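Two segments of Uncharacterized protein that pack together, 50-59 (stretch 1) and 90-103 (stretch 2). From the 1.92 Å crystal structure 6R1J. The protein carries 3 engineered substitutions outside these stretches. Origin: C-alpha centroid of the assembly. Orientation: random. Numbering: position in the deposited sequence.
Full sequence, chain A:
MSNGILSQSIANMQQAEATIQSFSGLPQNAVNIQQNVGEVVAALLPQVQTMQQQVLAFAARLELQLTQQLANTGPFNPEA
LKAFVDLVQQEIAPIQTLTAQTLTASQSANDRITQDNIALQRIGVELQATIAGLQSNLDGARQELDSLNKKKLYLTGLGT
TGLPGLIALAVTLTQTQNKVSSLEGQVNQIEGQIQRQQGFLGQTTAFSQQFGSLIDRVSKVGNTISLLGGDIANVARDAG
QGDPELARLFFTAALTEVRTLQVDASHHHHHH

Stretch 1 (50-59) TMQQQVLAFA
Stretch 2 (90-103) QEIAPIQTLTAQTL

Two nearly antiparallel helices pack through a mainly apolar seam, with no direct hydrogen bond from one to the other. Residues 50-59 and 90-103 are helical throughout, each inside a longer helix; their axes approach to 10.2 Å and their N-to-C directions differ by 154° (signed crossing angle negative). Register is set by Met 51 CA to Thr 99 CA, 6.6 Å, and Val 55 CA to Ile 95 CA, 6.5 Å, so contacts that ascend the first helix descend the second. The second helix kinks at Pro 94, whose ring nitrogen carries no hydrogen to bond the preceding turn; Ile 95 N hydrogen-bonds Ile 92 O, three residues back, at 2.8 Å, and regular i to i+4 bonding resumes with Gln 96 N to Ile 92 O at 2.9 Å. Ile 95 (chi1 m, chi2 m) points toward the first helix: its CG2 lies 3.6 Å from Val 55 CG2 (chi1 t) and its CG1 3.9 Å from Phe 58 CB. Phe 58 (chi1 t, chi2 83°) sets its ring obliquely against the second helix, with CZ 3.6 Å from Ile 92 CG1 (chi1 m, chi2 t). At the other end, Leu 98 (t, p) brings CD2 to 3.9 Å from Met 51 CA and 3.3 Å from Gln 54 NE2 (chi1 m, chi2 t), a van der Waals contact, since a methyl cannot accept a hydrogen bond. Met 51 (chi1 t, chi2 -149°, chi3 p) also packs CB 4.0 Å from Thr 102 OG1. Thr 99 and Thr 102 are both m and donate back to their own helix, Thr 99 OG1 to Ile 95 O at 2.7 Å and Thr 102 OG1 to Leu 98 O at 2.6 Å, which satisfies their hydroxyl protons beside apolar neighbours. Water 1 lies 2.9 Å from Phe 58 O and can donate to it or, weakly, to Glu 91 OE1 at 3.5 Å, linking the helices; it has more acceptors in reach than protons.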

# COMPACT_ATOMS: atom_id res chain seq x y z
N THR A 50 -21.03 -26.72 -9.90
CA THR A 50 -21.48 -28.11 -10.12
C THR A 50 -20.96 -29.00 -8.98
O THR A 50 -21.75 -29.77 -8.41
CB THR A 50 -21.07 -28.61 -11.52
OG1 THR A 50 -21.85 -27.83 -12.43
CG2 THR A 50 -21.33 -30.08 -11.76
N MET A 51 -19.70 -28.85 -8.62
CA MET A 51 -19.07 -29.68 -7.57
C MET A 51 -19.82 -29.47 -6.26
O MET A 51 -20.08 -30.47 -5.57
CB MET A 51 -17.60 -29.35 -7.38
CG MET A 51 -17.03 -30.02 -6.18
SD MET A 51 -15.72 -29.12 -5.38
CE MET A 51 -16.70 -27.83 -4.61
N GLN A 52 -20.09 -28.22 -5.92
CA GLN A 52 -20.86 -27.81 -4.71
C GLN A 52 -22.24 -28.51 -4.70
O GLN A 52 -22.58 -29.09 -3.70
CB GLN A 52 -21.04 -26.30 -4.71
CG GLN A 52 -21.74 -25.76 -3.48
CD GLN A 52 -21.79 -24.25 -3.53
OE1 GLN A 52 -21.68 -23.65 -4.60
NE2 GLN A 52 -21.94 -23.61 -2.37
N GLN A 53 -23.01 -28.39 -5.78
CA GLN A 53 -24.34 -29.04 -5.91
C GLN A 53 -24.20 -30.56 -5.72
O GLN A 53 -25.02 -31.11 -4.97
CB GLN A 53 -24.98 -28.65 -7.25
CG GLN A 53 -25.50 -27.22 -7.23
CD GLN A 53 -25.83 -26.61 -8.58
OE1 GLN A 53 -25.57 -27.16 -9.65
NE2 GLN A 53 -26.39 -25.41 -8.52
N GLN A 54 -23.17 -31.19 -6.30
CA GLN A 54 -22.99 -32.67 -6.24
C GLN A 54 -22.58 -33.10 -4.83
O GLN A 54 -23.06 -34.15 -4.35
CB GLN A 54 -22.02 -33.15 -7.32
CG GLN A 54 -22.61 -33.02 -8.72
CD GLN A 54 -21.73 -33.58 -9.80
OE1 GLN A 54 -21.67 -33.06 -10.91
NE2 GLN A 54 -21.02 -34.63 -9.48
N VAL A 55 -21.72 -32.34 -4.17
CA VAL A 55 -21.31 -32.65 -2.77
C VAL A 55 -22.53 -32.57 -1.86
O VAL A 55 -22.67 -33.45 -1.05
CB VAL A 55 -20.20 -31.70 -2.31
CG1 VAL A 55 -19.99 -31.77 -0.81
CG2 VAL A 55 -18.92 -31.99 -3.07
N LEU A 56 -23.38 -31.56 -2.01
CA LEU A 56 -24.57 -31.38 -1.13
C LEU A 56 -25.59 -32.50 -1.38
O LEU A 56 -26.10 -33.05 -0.39
CB LEU A 56 -25.16 -30.00 -1.41
CG LEU A 56 -24.30 -28.83 -0.92
CD1 LEU A 56 -24.94 -27.51 -1.32
CD2 LEU A 56 -24.08 -28.89 0.58
N ALA A 57 -25.82 -32.87 -2.64
CA ALA A 57 -26.75 -33.95 -3.07
C ALA A 57 -26.25 -35.25 -2.47
O ALA A 57 -27.03 -35.93 -1.79
CB ALA A 57 -26.84 -34.01 -4.57
N PHE A 58 -24.96 -35.53 -2.61
CA PHE A 58 -24.31 -36.71 -2.04
C PHE A 58 -24.48 -36.71 -0.53
O PHE A 58 -24.84 -37.79 0.04
CB PHE A 58 -22.82 -36.73 -2.41
CG PHE A 58 -21.97 -37.57 -1.50
CD1 PHE A 58 -21.86 -38.93 -1.68
CD2 PHE A 58 -21.31 -36.98 -0.44
CE1 PHE A 58 -21.10 -39.70 -0.81
CE2 PHE A 58 -20.55 -37.75 0.42
CZ PHE A 58 -20.45 -39.11 0.24
N ALA A 59 -24.21 -35.56 0.12
CA ALA A 59 -24.23 -35.51 1.60
C ALA A 59 -25.68 -35.72 2.09
O ALA A 59 -25.83 -36.46 3.05
CB ALA A 59 -23.63 -34.25 2.11
N GLN A 90 -18.58 -46.78 -3.13
CA GLN A 90 -18.82 -46.60 -4.59
C GLN A 90 -19.40 -45.22 -4.87
O GLN A 90 -19.19 -44.67 -5.98
CB GLN A 90 -19.81 -47.66 -5.09
CG GLN A 90 -19.23 -49.07 -5.07
CD GLN A 90 -20.26 -50.12 -5.39
OE1 GLN A 90 -21.37 -49.82 -5.83
NE2 GLN A 90 -19.90 -51.38 -5.16
N GLU A 91 -20.15 -44.68 -3.92
CA GLU A 91 -20.79 -43.37 -4.09
C GLU A 91 -19.81 -42.25 -3.69
O GLU A 91 -19.99 -41.14 -4.19
CB GLU A 91 -22.14 -43.35 -3.39
CG GLU A 91 -23.19 -44.09 -4.18
CD GLU A 91 -24.53 -44.23 -3.48
OE1 GLU A 91 -24.70 -43.65 -2.38
OE2 GLU A 91 -25.39 -44.95 -4.02
N ILE A 92 -18.88 -42.49 -2.78
CA ILE A 92 -17.86 -41.47 -2.40
C ILE A 92 -16.89 -41.27 -3.59
O ILE A 92 -16.62 -40.13 -3.93
CB ILE A 92 -17.13 -41.94 -1.13
CG1 ILE A 92 -18.00 -41.71 0.11
CG2 ILE A 92 -15.76 -41.29 -0.96
CD1 ILE A 92 -17.54 -42.48 1.29
N ALA A 93 -16.44 -42.36 -4.23
CA ALA A 93 -15.38 -42.37 -5.27
C ALA A 93 -15.55 -41.21 -6.24
O ALA A 93 -14.64 -40.42 -6.37
CB ALA A 93 -15.31 -43.68 -6.01
N PRO A 94 -16.68 -41.09 -6.97
CA PRO A 94 -16.86 -39.99 -7.92
C PRO A 94 -16.88 -38.58 -7.31
O PRO A 94 -16.52 -37.65 -7.99
CB PRO A 94 -18.23 -40.25 -8.56
CG PRO A 94 -18.94 -41.19 -7.58
CD PRO A 94 -17.83 -42.00 -6.95
N ILE A 95 -17.29 -38.42 -6.04
CA ILE A 95 -17.38 -37.05 -5.43
C ILE A 95 -15.97 -36.68 -5.00
O ILE A 95 -15.62 -35.51 -5.18
CB ILE A 95 -18.41 -36.96 -4.27
CG1 ILE A 95 -19.80 -37.43 -4.70
CG2 ILE A 95 -18.49 -35.53 -3.75
CD1 ILE A 95 -20.47 -36.54 -5.72
N GLN A 96 -15.25 -37.65 -4.43
CA GLN A 96 -13.86 -37.44 -3.96
C GLN A 96 -13.01 -37.08 -5.19
O GLN A 96 -12.16 -36.17 -5.06
CB GLN A 96 -13.32 -38.66 -3.25
CG GLN A 96 -12.03 -38.40 -2.50
CD GLN A 96 -11.72 -39.46 -1.48
OE1 GLN A 96 -12.29 -40.55 -1.50
NE2 GLN A 96 -10.82 -39.16 -0.56
N THR A 97 -13.32 -37.68 -6.35
CA THR A 97 -12.56 -37.49 -7.61
C THR A 97 -12.84 -36.09 -8.16
O THR A 97 -11.84 -35.37 -8.42
CB THR A 97 -12.81 -38.64 -8.60
OG1 THR A 97 -12.19 -39.76 -7.98
CG2 THR A 97 -12.20 -38.41 -9.97
N LEU A 98 -14.11 -35.70 -8.28
CA LEU A 98 -14.53 -34.39 -8.82
C LEU A 98 -13.95 -33.26 -7.95
O LEU A 98 -13.53 -32.19 -8.48
CB LEU A 98 -16.05 -34.33 -8.88
CG LEU A 98 -16.63 -33.08 -9.56
CD1 LEU A 98 -16.28 -33.03 -11.04
CD2 LEU A 98 -18.13 -33.00 -9.38
N THR A 99 -13.91 -33.48 -6.64
CA THR A 99 -13.35 -32.49 -5.69
C THR A 99 -11.84 -32.34 -5.96
O THR A 99 -11.38 -31.20 -6.11
CB THR A 99 -13.67 -32.87 -4.25
OG1 THR A 99 -15.09 -33.05 -4.14
CG2 THR A 99 -13.19 -31.81 -3.29
N ALA A 100 -11.10 -33.44 -5.98
CA ALA A 100 -9.63 -33.45 -6.26
C ALA A 100 -9.35 -32.75 -7.61
O ALA A 100 -8.41 -31.92 -7.70
CB ALA A 100 -9.11 -34.88 -6.24
N GLN A 101 -10.14 -33.05 -8.64
CA GLN A 101 -10.02 -32.43 -9.99
C GLN A 101 -10.27 -30.94 -9.91
O GLN A 101 -9.51 -30.14 -10.54
CB GLN A 101 -11.03 -33.07 -10.94
CG GLN A 101 -10.66 -34.51 -11.25
CD GLN A 101 -11.64 -35.21 -12.16
OE1 GLN A 101 -12.77 -34.76 -12.38
NE2 GLN A 101 -11.18 -36.33 -12.70
N THR A 102 -11.31 -30.55 -9.18
CA THR A 102 -11.65 -29.13 -9.02
C THR A 102 -10.50 -28.44 -8.30
O THR A 102 -10.17 -27.31 -8.70
CB THR A 102 -12.96 -28.94 -8.25
OG1 THR A 102 -13.97 -29.68 -8.94
CG2 THR A 102 -13.35 -27.49 -8.15
N LEU A 103 -9.91 -29.07 -7.29
CA LEU A 103 -8.82 -28.43 -6.54
C LEU A 103 -7.62 -28.28 -7.49
O LEU A 103 -7.00 -27.22 -7.49
CB LEU A 103 -8.47 -29.29 -5.34
CG LEU A 103 -7.35 -28.76 -4.45
CD1 LEU A 103 -7.67 -27.39 -3.90
CD2 LEU A 103 -7.03 -29.73 -3.33
O HOH W 1 -24.71 -40.34 -1.31